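Long-range contacts in alpha-1,4-endofucoidanase (Mariniflexile fucanivorans, PDB 6DLH), which hydrolyses fucoidan, a sulfated fucose polymer, within its chain at alpha-1,4 linkages, as a retaining glycoside hydrolase of family GH107: residues M48-E53 with T382-T387; R54-N59 with N388-P393; G58-I63 with D127-S132; R64-L69 with Q581-T586; P116-A121 with P166-R171. One frame throughout, in Å; residues are numbered along the deposited sequence.

Contact 1: residues M48-E53 with T382-T387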
# COMPACT_ATOMS: atom_id res chain seq x y z
N MET A 48 9.77 -10.21 0.47
CA MET A 48 9.21 -9.77 -0.80
C MET A 48 8.85 -8.29 -0.67
O MET A 48 8.95 -7.73 0.43
CB MET A 48 7.96 -10.58 -1.17
CG MET A 48 8.15 -12.08 -1.06
SD MET A 48 6.69 -13.03 -1.54
CE MET A 48 6.79 -13.00 -3.33
N LEU A 49 8.44 -7.67 -1.78
CA LEU A 49 8.13 -6.25 -1.78
C LEU A 49 6.77 -6.03 -2.43
O LEU A 49 6.54 -6.49 -3.55
CB LEU A 49 9.22 -5.47 -2.53
CG LEU A 49 8.95 -3.97 -2.66
CD1 LEU A 49 8.97 -3.30 -1.30
CD2 LEU A 49 9.96 -3.30 -3.60
N TRP A 50 5.91 -5.27 -1.74
CA TRP A 50 4.59 -4.92 -2.25
C TRP A 50 4.41 -3.40 -2.19
O TRP A 50 4.24 -2.83 -1.11
CB TRP A 50 3.51 -5.68 -1.48
CG TRP A 50 2.14 -5.64 -2.09
CD1 TRP A 50 1.65 -6.47 -3.06
CD2 TRP A 50 1.07 -4.75 -1.75
NE1 TRP A 50 0.35 -6.16 -3.35
CE2 TRP A 50 -0.03 -5.10 -2.56
CE3 TRP A 50 0.93 -3.69 -0.84
CZ2 TRP A 50 -1.26 -4.43 -2.48
CZ3 TRP A 50 -0.28 -3.03 -0.76
CH2 TRP A 50 -1.35 -3.40 -1.58
N LEU A 51 4.50 -2.76 -3.36
CA LEU A 51 4.62 -1.31 -3.40
C LEU A 51 3.74 -0.75 -4.51
O LEU A 51 4.12 -0.75 -5.68
CB LEU A 51 6.10 -0.93 -3.55
CG LEU A 51 6.44 0.56 -3.64
CD1 LEU A 51 5.93 1.31 -2.42
CD2 LEU A 51 7.94 0.77 -3.81
N PRO A 52 2.53 -0.27 -4.17
CA PRO A 52 1.72 0.51 -5.12
C PRO A 52 2.30 1.90 -5.29
O PRO A 52 3.07 2.38 -4.45
CB PRO A 52 0.33 0.59 -4.46
CG PRO A 52 0.38 -0.42 -3.33
CD PRO A 52 1.83 -0.50 -2.90
N GLU A 53 1.93 2.55 -6.40
CA GLU A 53 2.46 3.86 -6.72
C GLU A 53 1.33 4.88 -6.84
O GLU A 53 0.17 4.51 -7.04
CB GLU A 53 3.28 3.79 -8.01
CG GLU A 53 4.56 3.00 -7.85
CD GLU A 53 5.41 2.92 -9.11
OE1 GLU A 53 5.32 3.85 -9.93
OE2 GLU A 53 6.15 1.92 -9.26
N THR A 382 10.25 -7.69 -5.58
CA THR A 382 9.37 -8.55 -6.36
C THR A 382 8.41 -7.69 -7.17
O THR A 382 7.69 -6.89 -6.60
CB THR A 382 8.58 -9.49 -5.44
OG1 THR A 382 7.90 -8.71 -4.46
CG2 THR A 382 9.45 -10.53 -4.76
N PRO A 383 8.35 -7.85 -8.52
CA PRO A 383 7.51 -6.98 -9.36
C PRO A 383 6.03 -7.37 -9.42
O PRO A 383 5.67 -8.53 -9.62
CB PRO A 383 8.13 -7.18 -10.75
CG PRO A 383 8.66 -8.60 -10.74
CD PRO A 383 9.11 -8.83 -9.30
N LEU A 384 5.17 -6.36 -9.26
CA LEU A 384 3.74 -6.51 -9.50
C LEU A 384 3.47 -6.13 -10.95
O LEU A 384 4.30 -5.49 -11.59
CB LEU A 384 2.98 -5.60 -8.53
CG LEU A 384 3.31 -5.80 -7.05
CD1 LEU A 384 2.59 -4.75 -6.21
CD2 LEU A 384 2.97 -7.21 -6.59
N VAL A 385 2.29 -6.52 -11.46
CA VAL A 385 1.97 -6.35 -12.87
C VAL A 385 1.82 -4.86 -13.23
O VAL A 385 2.35 -4.42 -14.25
CB VAL A 385 0.75 -7.19 -13.28
CG1 VAL A 385 0.13 -6.74 -14.60
CG2 VAL A 385 1.09 -8.67 -13.31
N ARG A 386 1.07 -4.10 -12.43
CA ARG A 386 0.84 -2.68 -12.70
C ARG A 386 0.61 -1.95 -11.38
O ARG A 386 -0.39 -2.16 -10.70
CB ARG A 386 -0.33 -2.51 -13.68
CG ARG A 386 -0.39 -1.15 -14.36
CD ARG A 386 -1.66 -0.92 -15.17
NE ARG A 386 -1.85 -1.90 -16.22
CZ ARG A 386 -2.85 -2.78 -16.28
NH1 ARG A 386 -3.91 -2.64 -15.50
NH2 ARG A 386 -2.78 -3.79 -17.12
N THR A 387 1.56 -1.07 -11.03
CA THR A 387 1.60 -0.53 -9.68
C THR A 387 0.89 0.82 -9.58
O THR A 387 0.53 1.23 -8.48
CB THR A 387 3.04 -0.45 -9.18
OG1 THR A 387 3.77 0.31 -10.15
CG2 THR A 387 3.67 -1.81 -8.98
O HOH W 1 4.03 2.44 -12.73

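Contact 2: residues R54-N59 with N388-P393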
# COMPACT_ATOMS: atom_id res chain seq x y z
N ARG A 54 1.71 6.16 -6.73
CA ARG A 54 0.83 7.32 -6.84
C ARG A 54 -0.30 7.19 -5.83
O ARG A 54 -1.44 6.95 -6.20
CB ARG A 54 0.37 7.49 -8.30
CG ARG A 54 1.52 7.44 -9.30
CD ARG A 54 1.23 7.83 -10.74
NE ARG A 54 0.93 9.25 -10.90
CZ ARG A 54 1.83 10.24 -10.90
NH1 ARG A 54 3.13 9.97 -10.82
NH2 ARG A 54 1.42 11.49 -10.97
N THR A 55 0.04 7.32 -4.54
CA THR A 55 -0.84 6.91 -3.47
C THR A 55 -1.66 8.09 -2.93
O THR A 55 -2.53 7.89 -2.10
CB THR A 55 -0.06 6.31 -2.29
OG1 THR A 55 0.76 7.35 -1.76
CG2 THR A 55 0.78 5.11 -2.68
N PHE A 56 -1.35 9.30 -3.42
CA PHE A 56 -1.83 10.56 -2.86
C PHE A 56 -3.29 10.81 -3.24
O PHE A 56 -3.82 10.19 -4.15
CB PHE A 56 -0.96 11.70 -3.40
CG PHE A 56 -0.67 11.58 -4.88
CD1 PHE A 56 -1.67 11.77 -5.82
CD2 PHE A 56 0.60 11.26 -5.32
CE1 PHE A 56 -1.40 11.64 -7.18
CE2 PHE A 56 0.87 11.14 -6.68
CZ PHE A 56 -0.13 11.33 -7.61
N ASN A 57 -3.91 11.76 -2.52
CA ASN A 57 -5.18 12.38 -2.90
C ASN A 57 -6.29 11.34 -2.92
O ASN A 57 -7.10 11.32 -3.85
CB ASN A 57 -5.08 13.14 -4.23
CG ASN A 57 -4.16 14.34 -4.14
OD1 ASN A 57 -4.01 14.94 -3.08
ND2 ASN A 57 -3.54 14.68 -5.26
N GLY A 58 -6.29 10.48 -1.90
CA GLY A 58 -7.30 9.45 -1.70
C GLY A 58 -7.03 8.15 -2.45
O GLY A 58 -7.67 7.14 -2.16
N ASN A 59 -6.09 8.18 -3.41
CA ASN A 59 -5.78 7.04 -4.26
C ASN A 59 -5.61 5.74 -3.46
O ASN A 59 -6.04 4.69 -3.93
CB ASN A 59 -4.58 7.30 -5.17
CG ASN A 59 -4.84 8.30 -6.28
OD1 ASN A 59 -5.99 8.54 -6.65
ND2 ASN A 59 -3.78 8.86 -6.84
N ASN A 388 0.72 1.51 -10.72
CA ASN A 388 0.13 2.85 -10.75
C ASN A 388 -1.36 2.78 -10.41
O ASN A 388 -2.15 2.26 -11.20
CB ASN A 388 0.34 3.49 -12.12
CG ASN A 388 -0.23 4.89 -12.26
OD1 ASN A 388 -0.92 5.39 -11.37
ND2 ASN A 388 0.07 5.53 -13.38
N LEU A 389 -1.75 3.33 -9.25
CA LEU A 389 -3.12 3.26 -8.77
C LEU A 389 -4.09 4.05 -9.65
O LEU A 389 -5.30 3.86 -9.54
CB LEU A 389 -3.18 3.76 -7.32
CG LEU A 389 -2.48 2.90 -6.26
CD1 LEU A 389 -2.45 3.61 -4.91
CD2 LEU A 389 -3.14 1.54 -6.13
N GLU A 390 -3.56 4.94 -10.51
CA GLU A 390 -4.41 5.77 -11.36
C GLU A 390 -4.63 5.09 -12.71
O GLU A 390 -5.33 5.65 -13.56
CB GLU A 390 -3.77 7.14 -11.59
CG GLU A 390 -3.56 7.96 -10.32
CD GLU A 390 -2.76 9.24 -10.50
OE1 GLU A 390 -1.95 9.32 -11.45
OE2 GLU A 390 -2.95 10.17 -9.68
N ASN A 391 -4.05 3.90 -12.91
CA ASN A 391 -4.06 3.25 -14.22
C ASN A 391 -4.44 1.78 -14.07
O ASN A 391 -3.71 0.90 -14.51
CB ASN A 391 -2.73 3.43 -14.95
CG ASN A 391 -2.75 3.03 -16.41
OD1 ASN A 391 -3.80 2.99 -17.05
ND2 ASN A 391 -1.58 2.75 -16.97
N ALA A 392 -5.60 1.52 -13.45
CA ALA A 392 -6.14 0.17 -13.34
C ALA A 392 -5.09 -0.75 -12.74
O ALA A 392 -4.59 -1.65 -13.41
CB ALA A 392 -6.62 -0.32 -14.69
N PRO A 393 -4.73 -0.59 -11.45
CA PRO A 393 -3.61 -1.34 -10.87
C PRO A 393 -3.90 -2.84 -10.84
O PRO A 393 -5.05 -3.26 -10.69
CB PRO A 393 -3.49 -0.78 -9.44
CG PRO A 393 -4.87 -0.22 -9.12
CD PRO A 393 -5.44 0.23 -10.45

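Contact 3: residues G58-I63 with D127-S132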
# COMPACT_ATOMS: atom_id res chain seq x y z
N GLY A 58 -6.29 10.48 -1.90
CA GLY A 58 -7.30 9.45 -1.70
C GLY A 58 -7.03 8.15 -2.45
O GLY A 58 -7.67 7.14 -2.16
N ASN A 59 -6.09 8.18 -3.41
CA ASN A 59 -5.78 7.04 -4.26
C ASN A 59 -5.61 5.74 -3.46
O ASN A 59 -6.04 4.69 -3.93
CB ASN A 59 -4.58 7.30 -5.17
CG ASN A 59 -4.84 8.30 -6.28
OD1 ASN A 59 -5.99 8.54 -6.65
ND2 ASN A 59 -3.78 8.86 -6.84
N ILE A 60 -4.99 5.80 -2.27
CA ILE A 60 -4.60 4.59 -1.54
C ILE A 60 -5.76 4.06 -0.69
O ILE A 60 -5.71 2.93 -0.20
CB ILE A 60 -3.33 4.82 -0.69
CG1 ILE A 60 -2.72 3.52 -0.17
CG2 ILE A 60 -3.58 5.80 0.44
CD1 ILE A 60 -2.20 2.59 -1.26
N GLU A 61 -6.79 4.89 -0.48
CA GLU A 61 -7.93 4.48 0.32
C GLU A 61 -8.55 3.21 -0.27
O GLU A 61 -8.85 3.15 -1.46
CB GLU A 61 -8.94 5.63 0.39
CG GLU A 61 -8.55 6.70 1.39
CD GLU A 61 -9.10 8.09 1.13
OE1 GLU A 61 -9.67 8.31 0.04
OE2 GLU A 61 -8.94 8.95 2.02
N GLY A 62 -8.72 2.19 0.59
CA GLY A 62 -9.44 0.98 0.22
C GLY A 62 -8.57 -0.09 -0.45
O GLY A 62 -9.07 -1.16 -0.79
N ILE A 63 -7.27 0.20 -0.63
CA ILE A 63 -6.37 -0.72 -1.32
C ILE A 63 -6.00 -1.84 -0.35
O ILE A 63 -5.82 -1.58 0.84
CB ILE A 63 -5.15 0.03 -1.89
CG1 ILE A 63 -5.56 0.98 -3.02
CG2 ILE A 63 -4.04 -0.94 -2.32
CD1 ILE A 63 -6.30 0.33 -4.18
N ASP A 127 -10.07 5.43 5.66
CA ASP A 127 -9.36 4.15 5.64
C ASP A 127 -7.95 4.28 6.22
O ASP A 127 -7.27 5.28 5.98
CB ASP A 127 -9.30 3.60 4.22
CG ASP A 127 -8.95 2.12 4.15
OD1 ASP A 127 -9.37 1.37 5.06
OD2 ASP A 127 -8.26 1.74 3.20
N ASP A 128 -7.53 3.24 6.95
CA ASP A 128 -6.13 2.99 7.24
C ASP A 128 -5.66 1.76 6.45
O ASP A 128 -5.69 0.65 6.96
CB ASP A 128 -5.88 2.81 8.74
CG ASP A 128 -4.40 2.70 9.07
OD1 ASP A 128 -3.58 2.72 8.12
OD2 ASP A 128 -4.07 2.59 10.27
N PRO A 129 -5.21 1.93 5.18
CA PRO A 129 -4.74 0.79 4.37
C PRO A 129 -3.58 0.00 4.98
O PRO A 129 -3.56 -1.22 4.92
CB PRO A 129 -4.32 1.43 3.04
CG PRO A 129 -5.04 2.76 3.01
CD PRO A 129 -5.13 3.20 4.46
N LEU A 130 -2.64 0.71 5.60
CA LEU A 130 -1.46 0.07 6.17
C LEU A 130 -1.86 -0.93 7.26
O LEU A 130 -1.35 -2.05 7.28
CB LEU A 130 -0.50 1.13 6.70
CG LEU A 130 0.85 0.61 7.20
CD1 LEU A 130 1.57 -0.20 6.13
CD2 LEU A 130 1.73 1.76 7.68
N LEU A 131 -2.77 -0.53 8.16
CA LEU A 131 -3.20 -1.41 9.24
C LEU A 131 -3.83 -2.67 8.65
O LEU A 131 -3.68 -3.76 9.19
CB LEU A 131 -4.20 -0.69 10.15
CG LEU A 131 -4.75 -1.52 11.31
CD1 LEU A 131 -3.64 -2.04 12.21
CD2 LEU A 131 -5.77 -0.72 12.13
N SER A 132 -4.56 -2.48 7.54
CA SER A 132 -5.15 -3.60 6.82
C SER A 132 -4.05 -4.59 6.41
O SER A 132 -4.10 -5.77 6.79
CB SER A 132 -5.95 -3.10 5.65
OG SER A 132 -6.60 -4.17 5.00

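Contact 4: residues R64-L69 with Q581-T586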
# COMPACT_ATOMS: atom_id res chain seq x y z
N ARG A 64 -5.93 -3.07 -0.87
CA ARG A 64 -5.78 -4.25 -0.03
C ARG A 64 -4.69 -5.17 -0.59
O ARG A 64 -4.50 -5.23 -1.80
CB ARG A 64 -7.13 -4.97 0.10
CG ARG A 64 -8.21 -4.14 0.78
CD ARG A 64 -7.85 -3.88 2.23
NE ARG A 64 -8.87 -3.21 3.00
CZ ARG A 64 -8.82 -1.93 3.36
NH1 ARG A 64 -7.82 -1.16 2.95
NH2 ARG A 64 -9.77 -1.42 4.13
N ILE A 65 -4.00 -5.90 0.30
CA ILE A 65 -2.93 -6.80 -0.09
C ILE A 65 -3.44 -8.23 -0.28
O ILE A 65 -2.66 -9.13 -0.59
CB ILE A 65 -1.76 -6.72 0.91
CG1 ILE A 65 -0.46 -7.29 0.31
CG2 ILE A 65 -2.12 -7.39 2.23
CD1 ILE A 65 0.78 -7.04 1.13
N ASP A 66 -4.75 -8.45 -0.10
CA ASP A 66 -5.34 -9.78 0.01
C ASP A 66 -5.17 -10.62 -1.26
O ASP A 66 -4.95 -11.83 -1.17
CB ASP A 66 -6.78 -9.75 0.52
CG ASP A 66 -6.86 -9.19 1.93
OD1 ASP A 66 -6.69 -7.97 2.08
OD2 ASP A 66 -7.04 -10.00 2.87
N ASP A 67 -5.33 -10.00 -2.43
CA ASP A 67 -5.16 -10.71 -3.69
C ASP A 67 -3.73 -11.24 -3.80
O ASP A 67 -3.51 -12.38 -4.22
CB ASP A 67 -5.57 -9.85 -4.88
CG ASP A 67 -7.08 -9.67 -5.02
OD1 ASP A 67 -7.82 -10.41 -4.34
OD2 ASP A 67 -7.50 -8.81 -5.82
N PHE A 68 -2.76 -10.39 -3.43
CA PHE A 68 -1.37 -10.78 -3.43
C PHE A 68 -1.20 -12.01 -2.55
O PHE A 68 -0.62 -13.01 -2.96
CB PHE A 68 -0.46 -9.60 -3.05
CG PHE A 68 0.98 -9.95 -2.75
CD1 PHE A 68 1.89 -10.17 -3.78
CD2 PHE A 68 1.45 -10.03 -1.45
CE1 PHE A 68 3.22 -10.46 -3.51
CE2 PHE A 68 2.78 -10.31 -1.17
CZ PHE A 68 3.67 -10.52 -2.21
N LEU A 69 -1.74 -11.94 -1.33
CA LEU A 69 -1.54 -13.02 -0.37
C LEU A 69 -2.19 -14.31 -0.86
O LEU A 69 -1.64 -15.39 -0.62
CB LEU A 69 -2.04 -12.59 1.01
CG LEU A 69 -1.21 -11.50 1.70
CD1 LEU A 69 -1.72 -11.22 3.10
CD2 LEU A 69 0.27 -11.85 1.73
N GLN A 581 -16.00 -6.58 -4.01
CA GLN A 581 -15.31 -6.99 -2.80
C GLN A 581 -13.81 -6.75 -2.98
O GLN A 581 -13.23 -7.19 -3.96
CB GLN A 581 -15.61 -8.47 -2.53
CG GLN A 581 -15.01 -8.96 -1.22
CD GLN A 581 -15.49 -10.34 -0.85
OE1 GLN A 581 -16.00 -11.08 -1.68
NE2 GLN A 581 -15.33 -10.68 0.42
N ASN A 582 -13.19 -6.06 -2.01
CA ASN A 582 -11.76 -5.80 -2.03
C ASN A 582 -11.05 -6.87 -1.20
O ASN A 582 -9.91 -7.22 -1.50
CB ASN A 582 -11.40 -4.39 -1.54
CG ASN A 582 -11.66 -3.29 -2.55
OD1 ASN A 582 -12.07 -3.55 -3.68
ND2 ASN A 582 -11.42 -2.05 -2.16
N SER A 583 -11.73 -7.37 -0.16
CA SER A 583 -11.22 -8.44 0.69
C SER A 583 -12.34 -9.01 1.56
O SER A 583 -13.50 -8.62 1.42
CB SER A 583 -10.04 -7.98 1.52
OG SER A 583 -10.44 -7.05 2.51
N ASP A 584 -11.97 -9.91 2.47
CA ASP A 584 -12.90 -10.57 3.38
C ASP A 584 -13.56 -9.58 4.33
O ASP A 584 -14.55 -9.91 4.97
CB ASP A 584 -12.19 -11.65 4.20
CG ASP A 584 -12.19 -13.01 3.53
OD1 ASP A 584 -12.66 -13.09 2.38
OD2 ASP A 584 -11.72 -13.98 4.18
N ASP A 585 -12.99 -8.37 4.45
CA ASP A 585 -13.48 -7.44 5.45
C ASP A 585 -13.73 -6.07 4.83
O ASP A 585 -14.01 -5.12 5.55
CB ASP A 585 -12.57 -7.43 6.69
CG ASP A 585 -11.19 -6.82 6.51
OD1 ASP A 585 -10.90 -6.30 5.41
OD2 ASP A 585 -10.40 -6.86 7.49
N THR A 586 -13.66 -5.99 3.49
CA THR A 586 -13.70 -4.70 2.83
C THR A 586 -14.40 -4.79 1.48
O THR A 586 -14.01 -5.57 0.61
CB THR A 586 -12.29 -4.09 2.70
OG1 THR A 586 -11.65 -4.03 3.99
CG2 THR A 586 -12.30 -2.71 2.09
O HOH W 2 -9.27 -11.40 2.50
O HOH W 3 -7.93 -7.01 4.62

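Contact 5: residues P116-A121 with P166-R171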
# COMPACT_ATOMS: atom_id res chain seq x y z
N PRO A 116 -9.34 15.61 -4.79
CA PRO A 116 -8.38 16.22 -3.87
C PRO A 116 -7.02 16.57 -4.47
O PRO A 116 -6.63 16.06 -5.53
CB PRO A 116 -8.23 15.16 -2.76
CG PRO A 116 -9.52 14.39 -2.83
CD PRO A 116 -9.84 14.32 -4.31
N ILE A 117 -6.33 17.48 -3.78
CA ILE A 117 -4.99 17.94 -4.11
C ILE A 117 -4.33 18.34 -2.79
O ILE A 117 -5.02 18.76 -1.86
CB ILE A 117 -5.04 19.09 -5.14
CG1 ILE A 117 -4.06 18.87 -6.30
CG2 ILE A 117 -4.85 20.45 -4.49
CD1 ILE A 117 -4.47 19.53 -7.60
N ASN A 118 -3.01 18.12 -2.69
CA ASN A 118 -2.26 18.37 -1.46
C ASN A 118 -2.66 17.40 -0.35
O ASN A 118 -2.37 17.65 0.81
CB ASN A 118 -2.39 19.82 -0.98
CG ASN A 118 -1.49 20.79 -1.73
OD1 ASN A 118 -0.27 20.66 -1.70
ND2 ASN A 118 -2.09 21.76 -2.40
N LEU A 119 -3.31 16.29 -0.71
CA LEU A 119 -3.61 15.26 0.28
C LEU A 119 -2.61 14.11 0.13
O LEU A 119 -2.59 13.43 -0.90
CB LEU A 119 -5.06 14.79 0.14
CG LEU A 119 -5.49 13.68 1.10
CD1 LEU A 119 -5.45 14.14 2.56
CD2 LEU A 119 -6.87 13.14 0.75
N VAL A 120 -1.77 13.92 1.15
CA VAL A 120 -0.64 13.01 1.05
C VAL A 120 -0.73 11.96 2.15
O VAL A 120 0.28 11.36 2.52
CB VAL A 120 0.72 13.72 1.04
CG1 VAL A 120 1.01 14.40 -0.29
CG2 VAL A 120 0.91 14.69 2.20
N ALA A 121 -1.94 11.77 2.68
CA ALA A 121 -2.26 10.60 3.49
C ALA A 121 -3.68 10.14 3.15
O ALA A 121 -4.41 10.86 2.47
CB ALA A 121 -2.09 10.91 4.95
N PRO A 166 1.21 20.31 -4.60
CA PRO A 166 2.11 21.42 -4.93
C PRO A 166 2.79 22.17 -3.78
O PRO A 166 3.91 22.66 -3.96
CB PRO A 166 1.23 22.38 -5.75
CG PRO A 166 0.18 21.48 -6.35
CD PRO A 166 -0.09 20.45 -5.27
N ASP A 167 2.15 22.24 -2.61
CA ASP A 167 2.71 23.03 -1.53
C ASP A 167 2.56 22.34 -0.17
O ASP A 167 2.49 23.02 0.85
CB ASP A 167 2.20 24.48 -1.54
CG ASP A 167 0.79 24.66 -2.06
OD1 ASP A 167 -0.15 24.17 -1.39
OD2 ASP A 167 0.63 25.28 -3.13
N VAL A 168 2.57 21.00 -0.17
CA VAL A 168 2.54 20.24 1.07
C VAL A 168 3.87 20.39 1.80
O VAL A 168 3.90 20.49 3.03
CB VAL A 168 2.18 18.76 0.83
CG1 VAL A 168 2.75 17.85 1.91
CG2 VAL A 168 0.68 18.56 0.71
N SER A 169 4.98 20.39 1.03
CA SER A 169 6.30 20.53 1.61
C SER A 169 6.41 21.86 2.36
O SER A 169 6.82 21.90 3.52
CB SER A 169 7.39 20.37 0.57
OG SER A 169 7.58 19.00 0.24
N ALA A 170 6.00 22.94 1.66
CA ALA A 170 5.91 24.28 2.23
C ALA A 170 5.14 24.25 3.55
O ALA A 170 5.66 24.69 4.58
CB ALA A 170 5.29 25.23 1.24
N ARG A 171 3.93 23.68 3.52
CA ARG A 171 3.02 23.73 4.65
C ARG A 171 3.55 22.93 5.83
O ARG A 171 3.28 23.28 6.98
CB ARG A 171 1.60 23.29 4.25
CG ARG A 171 0.89 24.26 3.32
CD ARG A 171 -0.53 23.80 3.02
NE ARG A 171 -1.08 24.42 1.82
CZ ARG A 171 -2.21 24.06 1.22
NH1 ARG A 171 -2.63 24.72 0.15
NH2 ARG A 171 -2.92 23.05 1.69

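Contact 1: residues M48-E53 with T382-T387
L49 and T382 meet where two neighbouring parallel strands, 46-49 and 377-379, end (L49 closes the first, T382 follows the second) in the sheet of the catalytic domain, whose strand order fits a (beta/alpha)8-type barrel as in GH29. L49 N donates to T382 OG1 at 2.9 Å, a nearly straight bond (162°). A chi1 of 54° sets that OG1 between the backbone N and carbonyl carbon of T382, while CG2 packs against M48 CB and CE. Next along, L384 lays CD1 over one face of the W50 indole, 4.1 Å from the centroid of its five-membered ring, a CH-pi contact; the two side chains cross at about a right angle. W50 NE1 is held by L395 O, and F68 and W133 pack around the ring. At the far end E53 N donates to T387 O at 2.8 Å. The E53 chain runs extended to its carboxylate, where OE2 accepts from N352 ND2; T387 OG1 lies 3.0 Å from OE2, at best a weak bond. An alanine at E53 would probably leave the T387 hydroxyl without this carboxylate neighbour and cost N352 ND2 one of its acceptors. T387 CG2 rests 3.5 Å from L51 O.

Contact 2: residues R54-N59 with N388-P393
R54 and E390 cross at about a right angle, their guanidinium and carboxylate planes 58° apart, and this turned pairing organises the contact. The bond is a salt bridge from R54 NE to E390 OE1 at 2.9 Å: OE1 lies close to the guanidinium plane, yet the nitrogen comes to it from above the carboxylate plane. A bend at chi3 (69°) swings NE away from the line of the R54 chain and into this position. The other carboxylate oxygen serves N59, whose ND2 reaches E390 OE2 at 3.2 Å on its anti side; here amide and carboxylate stand almost perpendicular, 85° apart. The same ND2 also donates to R54 O, which links the two ends of 54-59. F56 brings CE1 to 3.3 Å from E390 OE2, its ring steeply inclined to the carboxylate, so the carboxylate meets an arginine, an amide and an aromatic, although E390 as a whole is exposed. N388 OD1 closes an Asx turn by accepting from E390 N at 2.8 Å, and also lies against R54 CD. L389 CD1 packs 3.7 Å from R54 O. The first loop connects strand 46-49 to helix 66-71 and the second runs between strands 377-379 and 394-395; a backbone bond between L389 and E53 joins these two loops, and N57 pairs with L119 in the loop between helices 100-104 and 129-139.

Contact 3: residues G58-I63 with D127-S132
The loop residues I60 to G62, which meet D127 and P129, lie in two overlapping turns, type I from G58 to E61 and type II from I60 to I63, while the opposing segment enters helix 129-139. G62 takes the third position of the type II turn, where its positive phi (88°) favours glycine. Its N-H points across to D127 OD2 at 2.7 Å, approaching from above the carboxylate plane. CG of D127 stands anti to its backbone N (chi1 -164°), which carries the carboxylate carbon toward the turn. The acid has further partners: OD2 also takes a salt bridge from R64 NH1, and OD1 one from K553 NZ, so two cations probably help to keep it ionised. Beside it, P129 packs on the turn through CG and CB. P129 CG sits 3.3 Å from I60 O and 4.0 Å from I60 CG1, the two side chains meeting at a slant, and CB lies 4.0 Å from I63 O. That last carbonyl is itself bonded to W133 NE1. D128 occupies the N-cap, its OD1 accepting weakly from L131 N at 3.3 Å, and P129 follows as the first residue of the helix. The arrangement is a loop after one barrel strand, 46-49, packed on a capped helix N-terminus, which in a (beta/alpha)8-type domain lies on the side of the C-terminal strand ends.

Contact 4: residues R64-L69 with Q581-T586
R64 and D66, at the entry to helix 66-71, face a beta hairpin whose type I turn runs from S583 to T586 and whose classic bulge sets N582 and S583 against T586. The guanidinium of R64 carries most of the contact. It approaches T586 side-on, NE at 3.1 Å and NH2 at 3.2 Å both donating to the single oxygen OG1, which lies near the guanidinium plane; the two side chains cross at about a right angle. A bend at chi2 (-66°) places CD for this approach, and R64 CG packs on N582 CB at 4.0 Å. T586 OG1 in turn donates a hydrogen bond to D585 OD1 at 2.8 Å. R64 NH1 turns to D127 OD2 in a salt bridge, so that one arginine joins the barrel loops to the Ig-like domain. D66 meets S583 through carbon, OD1 lying 3.4 Å from S583 CB, and is also linked to the hairpin by water. One water donates to D66 OD2 and accepts from D584 N; another donates to both D66 OD1 and D585 OD1, bridging these two oxygens, 5.6 Å apart. The hydroxyl thus accepts two N-H groups from a cation and donates to a carboxylate, a chain of hydrogen bonds that probably polarises it and lets R64 offset the negative charge of D585, while the water between D66 and D585 probably eases their repulsion.

Contact 5: residues P116-A121 with P166-R171
N118 has a left-handed backbone (phi 68°) and a CG anti to its carbonyl carbon (chi1 -80°), which together point CG toward the start of helix 168-176. There OD1 accepts from D167 N at 3.0 Å, an almost straight bond that uses a lone pair in the carbonyl plane. The ND2 end lies close to D167 OD1, amide and carboxylate being turned only 24° apart, and faces R171, whose guanidinium it overlies with ND2 3.9 Å from NH1. R171 NH1 pairs with D167 OD1 at 3.0 Å in a salt bridge, and its NH2 goes to D109. Around this polar centre, P166 CD touches N118 OD1 at 3.6 Å, and V168 CG2 comes to 3.2 Å from N118 O. V168 CG1 and V120 CG2 meet tip to tip at 3.7 Å. An alanine at N118 would probably leave D167 N without this acceptor and open a gap over the R171 guanidinium. D167 holds the N-cap without a side-chain capping bond; in this helix N-terminus the N-H of the N-cap residue is taken by a side-chain amide from a separate loop, joining the loop between helices 100-104 and 129-139 to the start of helix 168-176.

In the fold
Contacts 1 and 3 are buried, contacts 2, 4 and 5 only partly so. Contacts 1 and 2 draw on the same two loops, those after strands 46-49 and 377-379, moving from an indole face and bonds from backbone N-H groups in contact 1 to a charged pair in the partly buried contact 2. Contact 3 shares G58 and N59 with contact 2 and meets contact 4 through the D127-R64 salt bridge, R64 also being the residue that grips the Ig-like domain. Contact 4 is the one that crosses between domains, and the one where water bridges two carboxylates. Contact 5, the farthest from the chain centre, joins contact 2 through N57 and L119.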